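Local atomic coordinates of abhydrolase domain-containing protein (Exiguobacterium antarcticum, PDB entry 5H3H), a protein that probably hydrolyses carboxylic esters as an esterase of the alpha/beta hydrolase family, and probably also acts as a perhydrolase. Residues T11-E16 against G60-P65; L93-G98 against I118-A123; S112-L117 against I208-L213. All coordinates share one frame; numbering follows the deposited sequence.

Contact 1 (T11-E16 against G60-P65); sequences TKIYVE and GKSDAP
D63 meets K12 through backbone and carboxylate together, and the pair illustrates how a loop without regular structure can be tied to a strand. D63 N donates to K12 O at 3.1 Å, while D63 OD2 accepts K12 N, also at 3.1 Å; this second donor arrives from above the carboxylate plane, 65° out of it. With CG anti to its own carbonyl carbon (chi1 -63°), D63 turns the carboxylate back beside K12, where OD2 also rests against K12 CB. The lysine chain bends at its far end and brings K12 NZ to D63 OD1 at 3.9 Å, a long salt bridge at the exposed side of the contact. An alanine here would remove the carboxylate and probably leave K12 N without this acceptor and the K12 ammonium without its nearby negative charge.

The strand 12-18 is the second of the mixed alpha/beta hydrolase sheet and runs antiparallel to its neighbours 4-6 and 50-54; the loop 60-65, following strand 50-54, returns across it in nearly the opposite direction.

Farther along the strand Y14 lies side by side with K61. One ring face carries the aliphatic part of the lysine in a CH-pi contact, K61 CD standing 4.1 Å from the Y14 ring centroid. K61 NZ is too distant for more than a weak attraction to the ring. Y14 N donates to S62 OG at 2.7 Å, and the same hydroxyl is also bonded to D55 O, so two bonds grip it.

At the other end T11 CG2 touches both D63 CB (3.7 Å) and P65 CD (3.6 Å), the T11 side chain crossing the proline at about a right angle, while its hydroxyl OG1 turns to D9.

Contact 2 (L93-G98 against I118-A123); sequences LGFSMG and ILAGAA. With F50 (ethaneperoxoic acid), chain D.
L93 lies against I118 and A120 across two neighbouring parallel strands. Its CB stands near I118 CB. With chi1 at 172°, CG is anti to the backbone N and close to I118 CB and CG2. At the tip the branches part: CD1 presses on I118 CG2 at 3.4 Å, tighter than usual for two carbons, reaches A120 CB at 3.5 Å and lies 3.3 Å from I118 O, while CD2 touches I118 CG2 more lightly.

The strands are joined by G94 N to I118 O, A120 N to G94 O and, where strand 93-95 gives way to a turn, S96 N to A120 O (3.0 Å). A123 N then meets S96 O at 2.9 Å, from above the carbonyl plane. This is the beta-alpha-beta unit that carries the GxSxG pattern of a nucleophile elbow. S96 has a positive phi of 58°, and a side chain at G94 would clash with G98 O, hence the glycine.

Ethaneperoxoic acid lies beyond the turn, its OX1 at the edge of the F95 ring. M97 N donates to its O at 2.9 Å, and W30 N and H248 NE2 also bind the ligand. S96 OG is modelled too near the ligand carbon for a plain contact, so its bonding is doubtful. Two backbone N-H groups here are consistent with an oxyanion hole, and S96 and H248 with a Ser-His-Asp triad.

Contact 3 (S112-L117 against I208-L213); sequences SNVSKL and ITVDTL
L117 and T212 pair as parallel neighbours in the central sheet of the alpha/beta hydrolase fold, strand 114-120 beside strand 211-217. Here the packing is close. L117 N donates to D211 O and L213 N to L117 O, both at 2.9 Å and nearly straight, and the L117 and T212 side chains run side by side, pointing the same way. With OG1 anti to its carbonyl carbon (chi1 -48°), T212 sets CG2 3.8 Å from L117 CD2, and OG1 lies against L117 CB.

Towards the start of both strands the contact opens out. The chain turns a corner at S115, and direct backbone pairing yields to a water that donates to S115 O and accepts from D211 N. D211 is exposed there, its carboxylate bonded to S269, while the K116 ammonium turns to Y265 O; the two charges do not meet. V210 bridges the two regimes: CG1 reaches S115 O at 3.4 Å and K116 CA at 3.6 Å, and approaches V114 CG1 loosely at about a right angle. Within its own segment T212 OG1 donates to V210 O at 2.8 Å, from above the carbonyl plane.

How the contacts relate
All three contacts reach the same sheet, and their chemistry follows their place in it. Contact 2 is the core, its centre about 4 Å from that of the chain, wholly buried and joined by backbone bonds and close apolar carbons, with a ligand bound beside the 93-98 turn. The centres of contacts 1 and 3 each lie about 16 Å from it. Contact 1, only partly buried, relies on a carboxylate, a hydroxyl and lysine chains to fasten a loop to a strand. Contact 3, buried though peripheral, shares strand 114-120 with contact 2, with a water at its outer end. The two meet where L119 N lies 2.8 Å from L213 O, a probable hydrogen bond, whereas contact 1 touches neither.

Contact 1 (T11-E16 against G60-P65)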
loop_
_atom_site.group_PDB
_atom_site.type_symbol
_atom_site.label_atom_id
_atom_site.label_comp_id
_atom_site.label_asym_id
_atom_site.label_seq_id
_atom_site.Cartn_x
_atom_site.Cartn_y
_atom_site.Cartn_z
ATOM N N THR B 11 -9.950 18.457 -8.503
ATOM C CA THR B 11 -10.187 19.407 -7.399
ATOM C C THR B 11 -8.842 20.048 -6.994
ATOM O O THR B 11 -7.865 19.311 -6.874
ATOM C CB THR B 11 -10.711 18.651 -6.160
ATOM O OG1 THR B 11 -11.859 17.876 -6.492
ATOM C CG2 THR B 11 -11.109 19.631 -5.048
ATOM N N LYS B 12 -8.772 21.363 -6.810
ATOM C CA LYS B 12 -7.546 22.047 -6.312
ATOM C C LYS B 12 -7.430 22.059 -4.761
ATOM O O LYS B 12 -8.288 22.654 -4.078
ATOM C CB LYS B 12 -7.512 23.499 -6.785
ATOM C CG LYS B 12 -7.426 23.662 -8.289
ATOM C CD LYS B 12 -7.098 25.089 -8.697
ATOM C CE LYS B 12 -8.230 26.064 -8.334
ATOM N NZ LYS B 12 -7.719 27.212 -7.515
ATOM N N ILE B 13 -6.334 21.490 -4.228
ATOM C CA ILE B 13 -6.110 21.335 -2.777
ATOM C C ILE B 13 -5.118 22.385 -2.337
ATOM O O ILE B 13 -3.990 22.389 -2.801
ATOM C CB ILE B 13 -5.535 19.916 -2.424
ATOM C CG1 ILE B 13 -6.418 18.797 -2.949
ATOM C CG2 ILE B 13 -5.350 19.747 -0.918
ATOM C CD1 ILE B 13 -7.854 18.848 -2.462
ATOM N N TYR B 14 -5.499 23.252 -1.400
ATOM C CA TYR B 14 -4.588 24.253 -0.872
ATOM C C TYR B 14 -3.647 23.592 0.108
ATOM O O TYR B 14 -4.080 22.778 0.912
ATOM C CB TYR B 14 -5.349 25.362 -0.160
ATOM C CG TYR B 14 -4.447 26.415 0.379
ATOM C CD1 TYR B 14 -3.839 27.308 -0.471
ATOM C CD2 TYR B 14 -4.154 26.483 1.739
ATOM C CE1 TYR B 14 -2.984 28.270 0.011
ATOM C CE2 TYR B 14 -3.294 27.433 2.243
ATOM C CZ TYR B 14 -2.698 28.328 1.361
ATOM O OH TYR B 14 -1.842 29.320 1.791
ATOM N N VAL B 15 -2.375 23.962 0.056
ATOM C CA VAL B 15 -1.382 23.514 1.012
ATOM C C VAL B 15 -0.533 24.702 1.472
ATOM O O VAL B 15 0.037 25.437 0.646
ATOM C CB VAL B 15 -0.425 22.476 0.373
ATOM C CG1 VAL B 15 0.540 21.961 1.435
ATOM C CG2 VAL B 15 -1.185 21.331 -0.228
ATOM N N GLU B 16 -0.434 24.895 2.792
ATOM C CA GLU B 16 0.418 25.872 3.379
ATOM C C GLU B 16 1.799 25.168 3.540
ATOM O O GLU B 16 2.034 24.346 4.436
ATOM C CB GLU B 16 -0.165 26.327 4.740
ATOM C CG GLU B 16 0.479 27.554 5.356
ATOM C CD GLU B 16 0.012 28.917 4.799
ATOM O OE1 GLU B 16 -1.017 28.979 4.102
ATOM O OE2 GLU B 16 0.673 29.961 5.095
ATOM N N GLY B 60 -11.134 25.559 4.361
ATOM C CA GLY B 60 -10.028 26.495 4.248
ATOM C C GLY B 60 -10.045 27.116 2.857
ATOM O O GLY B 60 -11.080 27.520 2.400
ATOM N N LYS B 61 -8.922 27.137 2.170
ATOM C CA LYS B 61 -8.807 27.808 0.862
ATOM C C LYS B 61 -8.915 26.829 -0.327
ATOM O O LYS B 61 -8.749 27.188 -1.509
ATOM C CB LYS B 61 -7.509 28.556 0.874
ATOM C CG LYS B 61 -7.452 29.515 2.059
ATOM C CD LYS B 61 -6.136 30.251 2.178
ATOM C CE LYS B 61 -5.897 31.177 0.995
ATOM N NZ LYS B 61 -7.090 31.977 0.550
ATOM N N SER B 62 -9.222 25.583 -0.024
ATOM C CA SER B 62 -9.363 24.562 -1.092
ATOM C C SER B 62 -10.698 24.729 -1.812
ATOM O O SER B 62 -11.631 25.273 -1.220
ATOM C CB SER B 62 -9.218 23.183 -0.497
ATOM O OG SER B 62 -7.868 23.026 -0.023
ATOM N N ASP B 63 -10.782 24.225 -3.053
ATOM C CA ASP B 63 -12.052 23.975 -3.755
ATOM C C ASP B 63 -12.940 23.032 -2.936
ATOM O O ASP B 63 -12.435 22.176 -2.183
ATOM C CB ASP B 63 -11.846 23.294 -5.156
ATOM C CG ASP B 63 -11.057 24.156 -6.176
ATOM O OD1 ASP B 63 -10.652 25.313 -5.858
ATOM O OD2 ASP B 63 -10.815 23.616 -7.299
ATOM N N ALA B 64 -14.256 23.157 -3.093
ATOM C CA ALA B 64 -15.199 22.314 -2.349
ATOM C C ALA B 64 -16.115 21.674 -3.407
ATOM O O ALA B 64 -17.185 22.181 -3.711
ATOM C CB ALA B 64 -15.989 23.116 -1.326
ATOM N N PRO B 65 -15.663 20.590 -4.017
ATOM C CA PRO B 65 -16.537 19.845 -4.915
ATOM C C PRO B 65 -17.715 19.178 -4.222
ATOM O O PRO B 65 -17.836 19.159 -2.978
ATOM C CB PRO B 65 -15.594 18.759 -5.472
ATOM C CG PRO B 65 -14.671 18.496 -4.353
ATOM C CD PRO B 65 -14.410 19.844 -3.741
#

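Contact 2 (L93-G98 against I118-A123)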
loop_
_atom_site.group_PDB
_atom_site.type_symbol
_atom_site.label_atom_id
_atom_site.label_comp_id
_atom_site.label_asym_id
_atom_site.label_seq_id
_atom_site.Cartn_x
_atom_site.Cartn_y
_atom_site.Cartn_z
ATOM N N LEU B 93 1.018 13.791 10.885
ATOM C CA LEU B 93 0.125 13.943 12.062
ATOM C C LEU B 93 -1.324 14.114 11.608
ATOM O O LEU B 93 -1.623 14.985 10.800
ATOM C CB LEU B 93 0.550 15.084 12.950
ATOM C CG LEU B 93 -0.338 15.536 14.126
ATOM C CD1 LEU B 93 -1.096 14.453 14.847
ATOM C CD2 LEU B 93 0.446 16.361 15.160
ATOM N N GLY B 94 -2.217 13.286 12.152
ATOM C CA GLY B 94 -3.604 13.474 11.917
ATOM C C GLY B 94 -4.324 13.780 13.211
ATOM O O GLY B 94 -4.153 13.042 14.176
ATOM N N PHE B 95 -5.089 14.852 13.217
ATOM C CA PHE B 95 -5.920 15.228 14.390
ATOM C C PHE B 95 -7.360 14.895 14.045
ATOM O O PHE B 95 -7.886 15.333 13.018
ATOM C CB PHE B 95 -5.784 16.678 14.714
ATOM C CG PHE B 95 -6.703 17.124 15.863
ATOM C CD1 PHE B 95 -6.282 17.007 17.189
ATOM C CD2 PHE B 95 -7.996 17.619 15.603
ATOM C CE1 PHE B 95 -7.099 17.454 18.238
ATOM C CE2 PHE B 95 -8.841 17.999 16.664
ATOM C CZ PHE B 95 -8.390 17.887 17.963
ATOM N N SER B 96 -7.988 14.090 14.893
ATOM C CA SER B 96 -9.372 13.756 14.781
ATOM C C SER B 96 -9.714 13.106 13.427
ATOM O O SER B 96 -9.176 12.033 13.164
ATOM C CB SER B 96 -10.209 14.981 15.166
ATOM O OG SER B 96 -11.456 14.537 15.616
ATOM N N MET B 97 -10.578 13.685 12.611
ATOM C CA MET B 97 -10.840 13.099 11.287
ATOM C C MET B 97 -9.536 12.888 10.486
ATOM O O MET B 97 -9.428 11.929 9.717
ATOM C CB MET B 97 -11.788 13.987 10.490
ATOM C CG MET B 97 -12.324 13.331 9.211
ATOM S SD MET B 97 -13.515 14.368 8.359
ATOM C CE MET B 97 -12.522 15.823 7.972
ATOM N N GLY B 98 -8.580 13.770 10.734
ATOM C CA GLY B 98 -7.211 13.725 10.195
ATOM C C GLY B 98 -6.459 12.464 10.521
ATOM O O GLY B 98 -5.769 11.888 9.649
ATOM N N ILE B 118 1.657 10.319 13.811
ATOM C CA ILE B 118 1.143 10.801 15.066
ATOM C C ILE B 118 -0.343 10.843 14.891
ATOM O O ILE B 118 -0.819 11.325 13.863
ATOM C CB ILE B 118 1.650 12.204 15.412
ATOM C CG1 ILE B 118 3.184 12.214 15.420
ATOM C CG2 ILE B 118 1.050 12.682 16.743
ATOM C CD1 ILE B 118 3.811 13.589 15.260
ATOM N N LEU B 119 -1.069 10.298 15.858
ATOM C CA LEU B 119 -2.503 10.279 15.800
ATOM C C LEU B 119 -2.946 11.051 17.048
ATOM O O LEU B 119 -2.686 10.605 18.113
ATOM C CB LEU B 119 -3.026 8.836 15.846
ATOM C CG LEU B 119 -2.866 7.915 14.630
ATOM C CD1 LEU B 119 -3.344 6.524 14.971
ATOM C CD2 LEU B 119 -3.689 8.427 13.482
ATOM N N ALA B 120 -3.611 12.207 16.884
ATOM C CA ALA B 120 -3.866 13.183 17.958
ATOM C C ALA B 120 -5.367 13.301 18.083
ATOM O O ALA B 120 -6.003 13.744 17.176
ATOM C CB ALA B 120 -3.248 14.543 17.651
ATOM N N GLY B 121 -5.955 12.819 19.193
ATOM C CA GLY B 121 -7.395 12.813 19.343
ATOM C C GLY B 121 -8.128 12.140 18.189
ATOM O O GLY B 121 -9.197 12.549 17.815
ATOM N N ALA B 122 -7.535 11.119 17.561
ATOM C CA ALA B 122 -7.997 10.647 16.275
ATOM C C ALA B 122 -9.385 9.975 16.315
ATOM O O ALA B 122 -9.719 9.245 17.264
ATOM C CB ALA B 122 -6.983 9.679 15.677
ATOM N N ALA B 123 -10.134 10.199 15.246
ATOM C CA ALA B 123 -11.417 9.546 14.993
ATOM C C ALA B 123 -11.182 8.160 14.400
ATOM O O ALA B 123 -11.480 7.867 13.248
ATOM C CB ALA B 123 -12.265 10.392 14.081
HETATM C C F50 D . -13.282 15.653 14.362
HETATM O OX1 F50 D . -12.223 17.872 15.077
HETATM O O F50 D . -12.685 15.568 13.309
HETATM O OXT F50 D . -12.732 16.568 15.376
HETATM C CH3 F50 D . -14.525 14.843 14.604
#

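Contact 3 (S112-L117 against I208-L213)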
loop_
_atom_site.group_PDB
_atom_site.type_symbol
_atom_site.label_atom_id
_atom_site.label_comp_id
_atom_site.label_asym_id
_atom_site.label_seq_id
_atom_site.Cartn_x
_atom_site.Cartn_y
_atom_site.Cartn_z
ATOM N N SER B 112 6.132 4.031 2.203
ATOM C CA SER B 112 7.503 4.391 1.706
ATOM C C SER B 112 7.922 5.854 1.831
ATOM O O SER B 112 9.113 6.119 1.897
ATOM C CB SER B 112 7.728 3.957 0.255
ATOM O OG SER B 112 9.149 3.942 -0.003
ATOM N N ASN B 113 6.972 6.808 1.897
ATOM C CA ASN B 113 7.336 8.245 2.089
ATOM C C ASN B 113 7.240 8.728 3.514
ATOM O O ASN B 113 7.580 9.878 3.789
ATOM C CB ASN B 113 6.400 9.137 1.240
ATOM C CG ASN B 113 6.585 8.902 -0.254
ATOM O OD1 ASN B 113 7.580 9.311 -0.817
ATOM N ND2 ASN B 113 5.660 8.205 -0.870
ATOM N N VAL B 114 6.727 7.891 4.405
ATOM C CA VAL B 114 6.416 8.325 5.821
ATOM C C VAL B 114 7.322 7.638 6.834
ATOM O O VAL B 114 7.342 6.423 6.938
ATOM C CB VAL B 114 4.972 7.981 6.218
ATOM C CG1 VAL B 114 4.642 8.393 7.667
ATOM C CG2 VAL B 114 4.012 8.602 5.250
ATOM N N SER B 115 8.052 8.420 7.593
ATOM C CA SER B 115 8.910 7.872 8.643
ATOM C C SER B 115 8.185 7.637 9.993
ATOM O O SER B 115 8.502 6.689 10.720
ATOM C CB SER B 115 10.078 8.787 8.834
ATOM O OG SER B 115 9.694 9.900 9.591
ATOM N N LYS B 116 7.230 8.497 10.331
ATOM C CA LYS B 116 6.440 8.319 11.557
ATOM C C LYS B 116 5.041 8.923 11.455
ATOM O O LYS B 116 4.807 9.853 10.668
ATOM C CB LYS B 116 7.201 8.885 12.728
ATOM C CG LYS B 116 7.449 10.357 12.651
ATOM C CD LYS B 116 8.464 10.814 13.703
ATOM C CE LYS B 116 9.875 10.414 13.320
ATOM N NZ LYS B 116 10.803 10.892 14.395
ATOM N N LEU B 117 4.135 8.358 12.250
ATOM C CA LEU B 117 2.746 8.733 12.319
ATOM C C LEU B 117 2.408 9.242 13.719
ATOM O O LEU B 117 2.800 8.630 14.699
ATOM C CB LEU B 117 1.915 7.450 12.088
ATOM C CG LEU B 117 0.403 7.602 12.173
ATOM C CD1 LEU B 117 -0.031 8.648 11.160
ATOM C CD2 LEU B 117 -0.380 6.316 11.980
ATOM N N ILE B 208 -0.830 -1.439 9.757
ATOM C CA ILE B 208 0.040 -0.295 9.899
ATOM C C ILE B 208 1.351 -0.831 10.433
ATOM O O ILE B 208 1.310 -1.626 11.382
ATOM C CB ILE B 208 -0.585 0.742 10.891
ATOM C CG1 ILE B 208 -1.892 1.258 10.305
ATOM C CG2 ILE B 208 0.381 1.887 11.200
ATOM C CD1 ILE B 208 -1.744 1.825 8.917
ATOM N N THR B 209 2.474 -0.423 9.808
ATOM C CA THR B 209 3.856 -0.814 10.194
ATOM C C THR B 209 4.714 0.322 10.732
ATOM O O THR B 209 5.749 0.070 11.336
ATOM C CB THR B 209 4.670 -1.329 8.967
ATOM O OG1 THR B 209 3.865 -2.192 8.177
ATOM C CG2 THR B 209 5.955 -2.069 9.375
ATOM N N VAL B 210 4.314 1.561 10.474
ATOM C CA VAL B 210 5.134 2.726 10.748
ATOM C C VAL B 210 5.155 2.966 12.251
ATOM O O VAL B 210 4.159 2.702 12.936
ATOM C CB VAL B 210 4.529 4.020 10.107
ATOM C CG1 VAL B 210 5.539 5.145 10.126
ATOM C CG2 VAL B 210 4.076 3.771 8.677
ATOM N N ASP B 211 6.262 3.493 12.731
ATOM C CA ASP B 211 6.379 4.031 14.095
ATOM C C ASP B 211 5.268 5.013 14.395
ATOM O O ASP B 211 5.168 6.025 13.716
ATOM C CB ASP B 211 7.692 4.795 14.255
ATOM C CG ASP B 211 8.937 3.867 14.397
ATOM O OD1 ASP B 211 8.834 2.618 14.354
ATOM O OD2 ASP B 211 10.041 4.424 14.558
ATOM N N THR B 212 4.464 4.712 15.421
ATOM C CA THR B 212 3.332 5.566 15.797
ATOM C C THR B 212 3.380 6.132 17.235
ATOM O O THR B 212 3.821 5.450 18.199
ATOM C CB THR B 212 2.028 4.828 15.495
ATOM O OG1 THR B 212 2.135 4.303 14.143
ATOM C CG2 THR B 212 0.795 5.776 15.603
ATOM N N LEU B 213 2.970 7.404 17.347
ATOM C CA LEU B 213 2.641 8.044 18.618
ATOM C C LEU B 213 1.170 8.441 18.646
ATOM O O LEU B 213 0.724 9.167 17.742
ATOM C CB LEU B 213 3.452 9.301 18.784
ATOM C CG LEU B 213 3.105 10.130 20.023
ATOM C CD1 LEU B 213 3.421 9.279 21.255
ATOM C CD2 LEU B 213 3.854 11.452 20.038
HETATM O O HOH W 1 8.452 3.875 10.835
#